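Local atomic coordinates of guanine nucleotide exchange factor p115rhogef (PDB entry 1IAP), a protein that acts as a Rho guanine nucleotide exchange factor, whose N-terminal RGS-like domain, the part described here, probably engages G protein alpha subunits of the G12/13 class. Residues Ala16-Ala20 with Leu131-Glu135; Thr66-Arg70 with Glu172-Val177; Pro126-Glu130 with Arg155-His159. One frame throughout, in Å; residues are numbered along the deposited sequence.

Contact 1 (Ala16-Ala20 with Leu131-Glu135); sequences AHLMA and LAQLE
Two helical segments run nearly antiparallel here, with an angle of 162° between their N-to-C directions (signed crossing angle -162°) and axes 11.3 Å apart at closest approach. Residues 16-20 lie near the start of helix 15-28 and are regularly alpha-helical, with Ala-20 N bonded to Ala-16 O at 3.2 Å; 131-135 belong to helix 128-135. The register is set by His-17 and Leu-131, whose CA atoms are 6.8 Å apart. Ala-16 directs its CB toward the partner helix, 3.6 Å from Leu-134 CD1 and 4.3 Å from Leu-131 CD1. His-17 leaves its backbone sideways, and its m chi1 swings the imidazole across the gap, so that Leu-131 CG sits over one ring face, 3.9 Å from the ring centroid and 22° off the normal, a CH-pi contact. Leu-18 and Met-19 turn to other helices: Leu-18 meets Tyr-184 and Met-185 of helix 171-187, while Met-19 reaches Leu-156 of helix 142-162. One turn beyond Ala-16, Ala-20 CB touches Leu-131 CD2 at 4.0 Å. Leu-131 adopts an off-rotamer chi1 of -94°, whereas Leu-134 is mt. This is helix-helix packing within the all-helical RGS-like domain. No hydrogen bond crosses the 219 Å² interface, so its cohesion comes from leucine methyls fitted against alanine methyls, and the CG of Leu-131 over an imidazole face.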
loop_
_atom_site.group_PDB
_atom_site.type_symbol
_atom_site.label_atom_id
_atom_site.label_comp_id
_atom_site.label_asym_id
_atom_site.label_seq_id
_atom_site.Cartn_x
_atom_site.Cartn_y
_atom_site.Cartn_z
ATOM N N ALA A 16 -0.468 -2.072 -11.845
ATOM C CA ALA A 16 -1.356 -1.121 -12.513
ATOM C C ALA A 16 -2.702 -1.035 -11.798
ATOM O O ALA A 16 -3.216 0.053 -11.539
ATOM C CB ALA A 16 -1.557 -1.515 -13.967
ATOM N N HIS A 17 -3.264 -2.196 -11.478
ATOM C CA HIS A 17 -4.543 -2.260 -10.785
ATOM C C HIS A 17 -4.417 -1.637 -9.404
ATOM O O HIS A 17 -5.279 -0.864 -8.991
ATOM C CB HIS A 17 -5.038 -3.708 -10.730
ATOM C CG HIS A 17 -5.232 -4.304 -12.090
ATOM N ND1 HIS A 17 -6.478 -4.550 -12.626
ATOM C CD2 HIS A 17 -4.339 -4.590 -13.068
ATOM C CE1 HIS A 17 -6.343 -4.950 -13.878
ATOM N NE2 HIS A 17 -5.055 -4.982 -14.170
ATOM N N LEU A 18 -3.280 -1.877 -8.751
ATOM C CA LEU A 18 -3.019 -1.314 -7.433
ATOM C C LEU A 18 -2.910 0.216 -7.494
ATOM O O LEU A 18 -3.441 0.906 -6.626
ATOM C CB LEU A 18 -1.753 -1.936 -6.825
ATOM C CG LEU A 18 -1.453 -1.554 -5.376
ATOM C CD1 LEU A 18 -2.649 -1.905 -4.484
ATOM C CD2 LEU A 18 -0.206 -2.284 -4.906
ATOM N N MET A 19 -2.231 0.745 -8.514
ATOM C CA MET A 19 -2.111 2.196 -8.675
ATOM C C MET A 19 -3.485 2.869 -8.809
ATOM O O MET A 19 -3.696 3.953 -8.275
ATOM C CB MET A 19 -1.242 2.564 -9.886
ATOM C CG MET A 19 0.266 2.533 -9.628
ATOM S SD MET A 19 0.759 3.543 -8.199
ATOM C CE MET A 19 0.009 5.122 -8.597
ATOM N N ALA A 20 -4.398 2.247 -9.553
ATOM C CA ALA A 20 -5.739 2.804 -9.735
ATOM C C ALA A 20 -6.444 2.840 -8.382
ATOM O O ALA A 20 -7.050 3.846 -8.009
ATOM C CB ALA A 20 -6.544 1.958 -10.745
ATOM N N LEU A 131 -6.605 -0.130 -17.581
ATOM C CA LEU A 131 -6.921 -1.462 -17.064
ATOM C C LEU A 131 -7.639 -2.289 -18.127
ATOM O O LEU A 131 -7.428 -3.498 -18.231
ATOM C CB LEU A 131 -7.807 -1.340 -15.821
ATOM C CG LEU A 131 -7.130 -1.334 -14.448
ATOM C CD1 LEU A 131 -5.730 -0.738 -14.495
ATOM C CD2 LEU A 131 -8.032 -0.629 -13.441
ATOM N N ALA A 132 -8.504 -1.633 -18.896
ATOM C CA ALA A 132 -9.241 -2.300 -19.973
ATOM C C ALA A 132 -8.267 -2.759 -21.042
ATOM O O ALA A 132 -8.347 -3.880 -21.528
ATOM C CB ALA A 132 -10.259 -1.347 -20.591
ATOM N N GLN A 133 -7.353 -1.872 -21.428
ATOM C CA GLN A 133 -6.373 -2.204 -22.453
ATOM C C GLN A 133 -5.473 -3.368 -22.056
ATOM O O GLN A 133 -5.068 -4.160 -22.909
ATOM C CB GLN A 133 -5.553 -0.973 -22.830
ATOM C CG GLN A 133 -6.355 0.037 -23.646
ATOM C CD GLN A 133 -5.634 1.350 -23.822
ATOM O OE1 GLN A 133 -5.655 1.942 -24.901
ATOM N NE2 GLN A 133 -4.999 1.825 -22.754
ATOM N N LEU A 134 -5.174 -3.488 -20.763
ATOM C CA LEU A 134 -4.340 -4.587 -20.283
ATOM C C LEU A 134 -5.042 -5.936 -20.460
ATOM O O LEU A 134 -4.385 -6.963 -20.643
ATOM C CB LEU A 134 -3.973 -4.388 -18.804
ATOM C CG LEU A 134 -2.789 -3.466 -18.494
ATOM C CD1 LEU A 134 -2.724 -3.111 -17.000
ATOM C CD2 LEU A 134 -1.513 -4.147 -18.945
ATOM N N GLU A 135 -6.372 -5.929 -20.395
ATOM C CA GLU A 135 -7.166 -7.148 -20.541
ATOM C C GLU A 135 -6.886 -7.866 -21.850
ATOM O O GLU A 135 -6.984 -9.084 -21.931
ATOM C CB GLU A 135 -8.668 -6.840 -20.484
ATOM C CG GLU A 135 -9.163 -6.239 -19.183
ATOM C CD GLU A 135 -10.680 -6.058 -19.156
ATOM O OE1 GLU A 135 -11.226 -5.750 -18.076
ATOM O OE2 GLU A 135 -11.334 -6.224 -20.206
#

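Contact 2 (Thr66-Arg70 with Glu172-Val177); sequences TAVLR and EKSAAV
Residues 66-70 form no helix or strand; they lie in the loop between helices 48-63 and 75-81. Ala-67 to Arg-70 make a type I beta turn, with Val-68 (phi/psi -62/-32) and Leu-69 (-106/29) at its two central positions and Arg-70 N bonded to Ala-67 O at 3.1 Å. The partner, 172-177, is regular alpha-helix near the start of helix 171-187: Ala-176 N bonds Glu-172 O and Val-177 N bonds Lys-173 O, both at 3.0 Å. The backbones come closest at Val-68 and Lys-173, with 5.9 Å between CA atoms.

The central turn residues supply the contact. Val-68, chi1 t, points toward the helix and puts CG1 3.6 Å from Lys-173 CA and 3.9 Å from Lys-173 CB, while its CG2 lies 3.5 Å from Glu-172 OE2. Its CB is 4.5 Å from Ala-176 CB. Leu-69, in the mt rotamer, leaves its CA sideways but extends to the next helical turn: CG is 3.9 Å from Ala-176 CB, CD1 is 3.8 Å from Ala-176 O and CD2 is 3.8 Å from Val-177 CG2. Lys-173 contributes its base, since its chain, extended through chi3, leads away and touches Glu-30. No hydrogen bond joins the segments; Arg-70 NE instead bonds Leu-63 O, at the end of the preceding helix.

Residues 172, 173, 176 and 177 follow the i, i+1, i+4, i+5 spacing of one helix face, and the arrangement is that of an interhelical beta turn packed by its two central side chains against a helix of the all-helical RGS-like fold.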
loop_
_atom_site.group_PDB
_atom_site.type_symbol
_atom_site.label_atom_id
_atom_site.label_comp_id
_atom_site.label_asym_id
_atom_site.label_seq_id
_atom_site.Cartn_x
_atom_site.Cartn_y
_atom_site.Cartn_z
ATOM N N THR A 66 3.036 10.750 16.362
ATOM C CA THR A 66 3.056 11.874 15.427
ATOM C C THR A 66 3.044 11.497 13.946
ATOM O O THR A 66 3.060 12.381 13.091
ATOM C CB THR A 66 4.276 12.798 15.676
ATOM O OG1 THR A 66 5.485 12.095 15.360
ATOM C CG2 THR A 66 4.321 13.254 17.127
ATOM N N ALA A 67 3.023 10.198 13.642
ATOM C CA ALA A 67 3.022 9.733 12.252
ATOM C C ALA A 67 1.884 10.316 11.429
ATOM O O ALA A 67 0.717 10.216 11.802
ATOM C CB ALA A 67 2.985 8.219 12.200
ATOM N N VAL A 68 2.237 10.918 10.298
ATOM C CA VAL A 68 1.257 11.535 9.410
ATOM C C VAL A 68 0.266 10.507 8.880
ATOM O O VAL A 68 -0.902 10.819 8.652
ATOM C CB VAL A 68 1.933 12.205 8.198
ATOM C CG1 VAL A 68 1.038 13.301 7.649
ATOM C CG2 VAL A 68 3.301 12.744 8.580
ATOM N N LEU A 69 0.740 9.278 8.699
ATOM C CA LEU A 69 -0.091 8.198 8.181
ATOM C C LEU A 69 -0.463 7.207 9.279
ATOM O O LEU A 69 -0.711 6.035 9.002
ATOM C CB LEU A 69 0.641 7.465 7.052
ATOM C CG LEU A 69 1.076 8.244 5.808
ATOM C CD1 LEU A 69 1.816 7.299 4.881
ATOM C CD2 LEU A 69 -0.120 8.860 5.094
ATOM N N ARG A 70 -0.544 7.693 10.514
ATOM C CA ARG A 70 -0.873 6.835 11.644
ATOM C C ARG A 70 -2.181 6.091 11.442
ATOM O O ARG A 70 -3.198 6.685 11.075
ATOM C CB ARG A 70 -0.941 7.635 12.946
ATOM C CG ARG A 70 -1.007 6.753 14.191
ATOM C CD ARG A 70 -0.899 7.578 15.468
ATOM N NE ARG A 70 -0.418 6.769 16.584
ATOM C CZ ARG A 70 -1.164 6.374 17.611
ATOM N NH1 ARG A 70 -2.445 6.714 17.681
ATOM N NH2 ARG A 70 -0.629 5.617 18.560
ATOM N N GLU A 172 2.918 17.704 3.934
ATOM C CA GLU A 172 3.570 16.620 4.657
ATOM C C GLU A 172 2.808 15.322 4.405
ATOM O O GLU A 172 3.408 14.277 4.173
ATOM C CB GLU A 172 3.600 16.946 6.156
ATOM C CG GLU A 172 4.164 15.857 7.049
ATOM C CD GLU A 172 4.173 16.248 8.524
ATOM O OE1 GLU A 172 5.244 16.649 9.028
ATOM O OE2 GLU A 172 3.114 16.147 9.183
ATOM N N LYS A 173 1.482 15.408 4.402
ATOM C CA LYS A 173 0.641 14.244 4.170
ATOM C C LYS A 173 0.749 13.716 2.738
ATOM O O LYS A 173 0.977 12.533 2.527
ATOM C CB LYS A 173 -0.818 14.570 4.509
ATOM C CG LYS A 173 -1.790 13.415 4.307
ATOM C CD LYS A 173 -3.155 13.750 4.888
ATOM C CE LYS A 173 -4.188 12.671 4.582
ATOM N NZ LYS A 173 -4.494 12.580 3.124
ATOM N N SER A 174 0.608 14.596 1.756
ATOM C CA SER A 174 0.685 14.163 0.367
ATOM C C SER A 174 2.073 13.605 0.040
ATOM O O SER A 174 2.195 12.633 -0.708
ATOM C CB SER A 174 0.311 15.306 -0.578
ATOM O OG SER A 174 1.242 16.361 -0.497
ATOM N N ALA A 175 3.108 14.189 0.636
ATOM C CA ALA A 175 4.476 13.724 0.407
ATOM C C ALA A 175 4.661 12.329 1.000
ATOM O O ALA A 175 5.280 11.461 0.384
ATOM C CB ALA A 175 5.473 14.691 1.015
ATOM N N ALA A 176 4.083 12.109 2.180
ATOM C CA ALA A 176 4.164 10.816 2.859
ATOM C C ALA A 176 3.480 9.727 2.035
ATOM O O ALA A 176 3.959 8.596 1.962
ATOM C CB ALA A 176 3.526 10.908 4.241
ATOM N N VAL A 177 2.360 10.079 1.414
ATOM C CA VAL A 177 1.607 9.144 0.578
ATOM C C VAL A 177 2.401 8.794 -0.679
ATOM O O VAL A 177 2.526 7.628 -1.034
ATOM C CB VAL A 177 0.235 9.732 0.183
ATOM C CG1 VAL A 177 -0.435 8.887 -0.888
ATOM C CG2 VAL A 177 -0.656 9.820 1.412
#

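Contact 3 (Pro126-Glu130 with Arg155-His159); sequences PWEQE and RLLMH
Trp-127 occupies the N-cap position of helix 128-135, and its left-handed backbone (phi/psi 60/26) follows an extended Pro-126. Trp-127 CA lies 7.9 Å from Leu-156 CA. The latter is in segment 155-159 of helix 142-162, where His-159 N bonds Arg-155 O at 3.0 Å. With chi1 m and chi2 115°, the indole reaches across: Leu-156 CD2 sits over its face, 3.5 Å from the six-membered-ring centroid and 18° off the normal. The indole edge meets the His-159 face in a T-shaped pair, centroids 4.9 Å apart and planes at 89°. In this way the start of helix 128-135 packs on helix 142-162 of the RGS-like domain, with polar links flanking the indole. Trp-127 NE1 gives a weak hydrogen bond to the oxygen of water 1 at 3.0 Å, and that oxygen lies 2.6 Å from Leu-156 O, to which the water donates, bridging the segments. Beyond the indole, Arg-155, extended through chi3, donates from NH1 to Glu-130 OE2 at 3.1 Å (155°), a salt bridge. The same Glu-130 OE2 accepts a weak bond from Gln-129 NE2, also at 3.1 Å. The Glu-128 carboxylate faces another way, with OE1 salt-bridged to Arg-120 NE.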
loop_
_atom_site.group_PDB
_atom_site.type_symbol
_atom_site.label_atom_id
_atom_site.label_comp_id
_atom_site.label_asym_id
_atom_site.label_seq_id
_atom_site.Cartn_x
_atom_site.Cartn_y
_atom_site.Cartn_z
ATOM N N PRO A 126 -10.576 5.891 -11.505
ATOM C CA PRO A 126 -9.520 6.317 -12.427
ATOM C C PRO A 126 -8.800 5.213 -13.179
ATOM O O PRO A 126 -8.740 4.063 -12.735
ATOM C CB PRO A 126 -8.557 7.068 -11.506
ATOM C CG PRO A 126 -8.691 6.317 -10.205
ATOM C CD PRO A 126 -10.188 6.163 -10.106
ATOM N N TRP A 127 -8.266 5.584 -14.338
ATOM C CA TRP A 127 -7.481 4.684 -15.173
ATOM C C TRP A 127 -8.159 3.419 -15.692
ATOM O O TRP A 127 -7.482 2.435 -15.977
ATOM C CB TRP A 127 -6.199 4.311 -14.424
ATOM C CG TRP A 127 -5.422 5.512 -13.986
ATOM C CD1 TRP A 127 -5.176 5.910 -12.704
ATOM C CD2 TRP A 127 -4.792 6.476 -14.835
ATOM N NE1 TRP A 127 -4.430 7.064 -12.701
ATOM C CE2 TRP A 127 -4.179 7.433 -13.996
ATOM C CE3 TRP A 127 -4.683 6.625 -16.226
ATOM C CZ2 TRP A 127 -3.462 8.520 -14.501
ATOM C CZ3 TRP A 127 -3.969 7.707 -16.727
ATOM C CH2 TRP A 127 -3.369 8.642 -15.866
ATOM N N GLU A 128 -9.481 3.444 -15.829
ATOM C CA GLU A 128 -10.203 2.280 -16.323
ATOM C C GLU A 128 -9.807 1.941 -17.761
ATOM O O GLU A 128 -9.768 0.774 -18.137
ATOM C CB GLU A 128 -11.718 2.492 -16.195
ATOM C CG GLU A 128 -12.568 1.240 -16.449
ATOM C CD GLU A 128 -12.165 0.032 -15.597
ATOM O OE1 GLU A 128 -11.784 0.204 -14.421
ATOM O OE2 GLU A 128 -12.227 -1.102 -16.115
ATOM N N GLN A 129 -9.489 2.959 -18.555
ATOM C CA GLN A 129 -9.070 2.736 -19.933
ATOM C C GLN A 129 -7.784 1.902 -19.970
ATOM O O GLN A 129 -7.662 0.977 -20.773
ATOM C CB GLN A 129 -8.835 4.067 -20.662
ATOM C CG GLN A 129 -8.211 3.885 -22.039
ATOM C CD GLN A 129 -7.698 5.171 -22.651
ATOM O OE1 GLN A 129 -7.913 5.425 -23.832
ATOM N NE2 GLN A 129 -6.996 5.981 -21.859
ATOM N N GLU A 130 -6.838 2.221 -19.092
ATOM C CA GLU A 130 -5.565 1.499 -19.037
ATOM C C GLU A 130 -5.771 0.054 -18.599
ATOM O O GLU A 130 -5.192 -0.873 -19.175
ATOM C CB GLU A 130 -4.575 2.212 -18.104
ATOM C CG GLU A 130 -3.920 3.466 -18.703
ATOM C CD GLU A 130 -4.911 4.566 -19.064
ATOM O OE1 GLU A 130 -5.990 4.654 -18.439
ATOM O OE2 GLU A 130 -4.606 5.353 -19.982
ATOM N N ARG A 155 3.529 4.902 -15.458
ATOM C CA ARG A 155 2.868 6.090 -15.961
ATOM C C ARG A 155 1.836 6.599 -14.958
ATOM O O ARG A 155 1.695 7.810 -14.771
ATOM C CB ARG A 155 2.197 5.813 -17.312
ATOM C CG ARG A 155 1.444 7.020 -17.849
ATOM C CD ARG A 155 0.976 6.823 -19.276
ATOM N NE ARG A 155 0.052 7.879 -19.682
ATOM C CZ ARG A 155 -1.264 7.722 -19.788
ATOM N NH1 ARG A 155 -1.816 6.547 -19.517
ATOM N NH2 ARG A 155 -2.027 8.740 -20.163
ATOM N N LEU A 156 1.115 5.678 -14.319
ATOM C CA LEU A 156 0.101 6.070 -13.346
ATOM C C LEU A 156 0.766 6.686 -12.121
ATOM O O LEU A 156 0.256 7.646 -11.565
ATOM C CB LEU A 156 -0.772 4.885 -12.933
ATOM C CG LEU A 156 -1.415 4.015 -14.021
ATOM C CD1 LEU A 156 -2.605 3.275 -13.434
ATOM C CD2 LEU A 156 -1.841 4.845 -15.212
ATOM N N LEU A 157 1.922 6.150 -11.727
ATOM C CA LEU A 157 2.653 6.684 -10.574
ATOM C C LEU A 157 3.147 8.101 -10.872
ATOM O O LEU A 157 3.058 8.997 -10.029
ATOM C CB LEU A 157 3.844 5.781 -10.223
ATOM C CG LEU A 157 4.672 6.182 -8.988
ATOM C CD1 LEU A 157 3.763 6.405 -7.793
ATOM C CD2 LEU A 157 5.696 5.097 -8.680
ATOM N N MET A 158 3.667 8.296 -12.080
ATOM C CA MET A 158 4.166 9.602 -12.487
ATOM C C MET A 158 3.027 10.611 -12.429
ATOM O O MET A 158 3.195 11.730 -11.938
ATOM C CB MET A 158 4.743 9.530 -13.902
ATOM C CG MET A 158 5.241 10.865 -14.441
ATOM S SD MET A 158 5.932 10.723 -16.100
ATOM C CE MET A 158 7.620 10.228 -15.709
ATOM N N HIS A 159 1.855 10.186 -12.888
ATOM C CA HIS A 159 0.682 11.044 -12.890
ATOM C C HIS A 159 0.216 11.397 -11.480
ATOM O O HIS A 159 -0.170 12.536 -11.222
ATOM C CB HIS A 159 -0.457 10.385 -13.666
ATOM C CG HIS A 159 -1.588 11.313 -13.977
ATOM N ND1 HIS A 159 -2.605 11.573 -13.083
ATOM C CD2 HIS A 159 -1.867 12.036 -15.086
ATOM C CE1 HIS A 159 -3.463 12.415 -13.630
ATOM N NE2 HIS A 159 -3.038 12.712 -14.845
HETATM O O HOH W 1 -2.198 7.644 -10.761
#

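Contacts 1 and 3 are neighbours, their centres 8 Å apart, and split helix 128-135 between them: 126-130 leads into it and 131-135 continues it. Helices 15-28 and 142-162 receive the two parts and also touch each other, as where Met-19 CE lies 3.7 Å from Leu-157 CA, so the three helices form one packed cluster. Contact 2 lies on the opposite side of the chain's centre from contact 1, their centres about 26 Å apart, and its centre is about 23 Å from that of contact 3; it touches neither. Along the chain contact 1 crosses both others, whereas contact 3 falls wholly between the segments of contact 2. Distant parts of the sequence are thus interlocked within a single RGS-like domain.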